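Local coordinates for protein 4-oxalocrotonate decarboxylase NahK (Pseudomonas putida, PDB 5D2K) that catalyses the metal-assisted decarboxylation of (3E)-2-oxohex-3-enedioate to 2-oxopent-4-enoate and carbon dioxide in the bacterial breakdown of naphthalene, at residues A165-A168 / S169-R172. The protein carries 1 engineered substitution. Sequence-based numbering, arbitrary orientation.
With OOG (2-oxoadipic acid), chain D.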
ATOM      1  N   ALA A 165       9.535   6.498  -4.835  1.00 11.23           N
ATOM      2  CA  ALA A 165       9.412   7.949  -4.871  1.00 10.56           C
ATOM      3  C   ALA A 165       7.959   8.395  -5.076  1.00 10.72           C
ATOM      4  O   ALA A 165       7.566   9.465  -4.606  1.00 11.50           O
ATOM      5  CB  ALA A 165      10.306   8.527  -5.979  1.00 12.26           C
ATOM      6  N   ASP A 166       7.192   7.569  -5.795  1.00 10.71           N
ATOM      7  CA  ASP A 166       5.757   7.765  -6.049  1.00 10.20           C
ATOM      8  C   ASP A 166       4.877   7.125  -4.954  1.00 11.03           C
ATOM      9  O   ASP A 166       3.727   6.735  -5.196  1.00  9.53           O
ATOM     10  CB  ASP A 166       5.418   7.187  -7.438  1.00 11.48           C
ATOM     11  CG  ASP A 166       3.990   7.473  -7.895  1.00 10.85           C
ATOM     12  OD1 ASP A 166       3.463   8.568  -7.633  1.00 10.82           O
ATOM     13  OD2 ASP A 166       3.400   6.574  -8.540  1.00 12.34           O
ATOM     14  N   ASN A 167       5.423   7.029  -3.743  1.00  9.48           N
ATOM     15  CA  ASN A 167       4.681   6.516  -2.598  1.00 10.10           C
ATOM     16  C   ASN A 167       4.036   5.152  -2.866  1.00  8.84           C
ATOM     17  O   ASN A 167       2.901   4.890  -2.468  1.00  8.94           O
ATOM     18  CB  ASN A 167       3.613   7.521  -2.158  1.00 10.75           C
ATOM     19  CG  ASN A 167       3.054   7.192  -0.787  1.00  8.93           C
ATOM     20  OD1 ASN A 167       3.759   6.618   0.042  1.00 11.05           O
ATOM     21  ND2 ASN A 167       1.790   7.524  -0.553  1.00 10.00           N
ATOM     22  N   ALA A 168       4.784   4.293  -3.547  1.00 10.03           N
ATOM     23  CA  ALA A 168       4.347   2.924  -3.837  1.00  9.09           C
ATOM     24  C   ALA A 168       2.952   2.877  -4.481  1.00 12.54           C
ATOM     25  O   ALA A 168       2.171   1.973  -4.211  1.00 11.88           O
ATOM     26  CB  ALA A 168       4.382   2.084  -2.562  1.00 10.30           C
ATOM     27  N   SER A 169       2.667   3.850  -5.350  1.00  9.48           N
ATOM     28  CA  SER A 169       1.444   3.866  -6.175  1.00  8.88           C
ATOM     29  C   SER A 169       0.148   4.025  -5.367  1.00 10.92           C
ATOM     30  O   SER A 169      -0.945   3.763  -5.874  1.00 11.11           O
ATOM     31  CB  SER A 169       1.355   2.592  -7.028  1.00 10.77           C
ATOM     32  OG  SER A 169       2.563   2.355  -7.748  1.00 12.21           O
ATOM     33  N   SER A 170       0.258   4.472  -4.123  1.00  9.75           N
ATOM     34  CA  SER A 170      -0.921   4.554  -3.267  1.00  9.37           C
ATOM     35  C   SER A 170      -1.896   5.623  -3.744  1.00 10.90           C
ATOM     36  O   SER A 170      -1.480   6.681  -4.234  1.00  9.46           O
ATOM     37  CB  SER A 170      -0.505   4.854  -1.828  1.00 10.63           C
ATOM     38  OG  SER A 170       0.415   3.889  -1.343  1.00 14.57           O
ATOM     39  N   THR A 171      -3.193   5.376  -3.571  1.00  9.11           N
ATOM     40  CA  THR A 171      -4.165   6.422  -3.889  1.00  9.33           C
ATOM     41  C   THR A 171      -5.521   6.275  -3.169  1.00  8.56           C
ATOM     42  O   THR A 171      -6.083   7.288  -2.748  1.00  9.89           O
ATOM     43  CB  THR A 171      -4.374   6.524  -5.442  1.00  9.16           C
ATOM     44  OG1 THR A 171      -4.765   7.859  -5.790  1.00 13.51           O
ATOM     45  CG2 THR A 171      -5.404   5.520  -5.982  1.00 10.89           C
ATOM     46  N   ARG A 172      -6.040   5.049  -3.011  1.00  7.87           N
ATOM     47  CA  ARG A 172      -7.260   4.832  -2.222  1.00  8.23           C
ATOM     48  C   ARG A 172      -7.177   3.516  -1.480  1.00  9.09           C
ATOM     49  O   ARG A 172      -6.436   2.625  -1.885  1.00  9.23           O
ATOM     50  CB  ARG A 172      -8.530   4.795  -3.087  1.00  9.41           C
ATOM     51  CG  ARG A 172      -8.787   6.030  -3.971  1.00  9.80           C
ATOM     52  CD  ARG A 172      -9.315   7.224  -3.179  1.00 10.41           C
ATOM     53  NE  ARG A 172      -9.626   8.339  -4.087  1.00 12.09           N
ATOM     54  CZ  ARG A 172      -8.768   9.293  -4.431  1.00 13.15           C
ATOM     55  NH1 ARG A 172      -7.530   9.303  -3.943  1.00 11.43           N
ATOM     56  NH2 ARG A 172      -9.149  10.245  -5.279  1.00 12.90           N
TER
HETATM   57  C2  OOG D 302       3.166  -0.889  -6.196  1.00 22.99           C
HETATM   58  C3  OOG D 302       2.193  -1.109  -5.050  1.00 26.41           C
HETATM   59  C4  OOG D 302       2.403  -2.470  -4.419  1.00 22.44           C
HETATM   60  C6  OOG D 302       1.073  -4.246  -3.049  1.00 17.49           C
HETATM   61  O4  OOG D 302       0.155  -4.516  -2.241  1.00 16.59           O
HETATM   62  O3  OOG D 302       1.784  -5.158  -3.543  1.00 20.41           O
HETATM   63  C5  OOG D 302       1.303  -2.806  -3.438  1.00 16.99           C
HETATM   64  C1  OOG D 302       2.502  -1.233  -7.514  1.00 30.42           C
HETATM   65  O1  OOG D 302       2.322  -0.346  -8.399  1.00 26.12           O
HETATM   66  O2  OOG D 302       2.137  -2.419  -7.727  1.00 31.38           O
HETATM   67  O5  OOG D 302       0.587  -1.965  -2.940  1.00 13.72           O
HETATM   68  O   HOH W   1       4.396   4.091  -8.983  1.00 12.63           O
HETATM   69  O   HOH W   2       0.384   8.774  -2.876  1.00 11.56           O
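N167 and S170 meet across a tight turn that begins where helix 160-165 stops in a Schellman motif, with N167 as its C-prime residue, and that leads into strand 170-175. It is a worked example of how a helix end, continued through three successive residues of positive phi, can deliver a side chain to an active site. The carbonyl oxygen of N167 carries two bonds from one residue. S170 OG, turned beside its own backbone N (chi1 -56°), meets N167 O at 2.9 Å, nearly head-on to the carbonyl with a C=O...OG angle of 171°. S170 N reaches the same N167 O at 3.1 Å from well above the carbonyl plane. One step earlier, S169 N binds D166 O in the same raised manner, again at 3.1 Å.

The amide of N167 comes alongside S170 on the same side as that carbonyl, its ND2 lying 3.7 Å from S170 CB, and a water joins ND2 to S170 O; the far end, OD1, accepts from the backbone N of F90. D166 extends its carboxylate with CG opposite the backbone N (chi1 -173°). There OD1 is taken by a salt bridge to R152, whereas OD2 stays 4.4 Å from S169 OG and is linked to it through a water. That water donates to both oxygens, which leaves the S169 hydroxyl to give its own proton to the ligand.

K69, whose NZ is also hydrogen-bonded to 2-oxoadipate, donates to A168 O and so ties the turn to the same pocket. On the ligand side the turn ends in a single direct hydrogen bond, S169 OG donating to O1 of 2-oxoadipate at 2.8 Å.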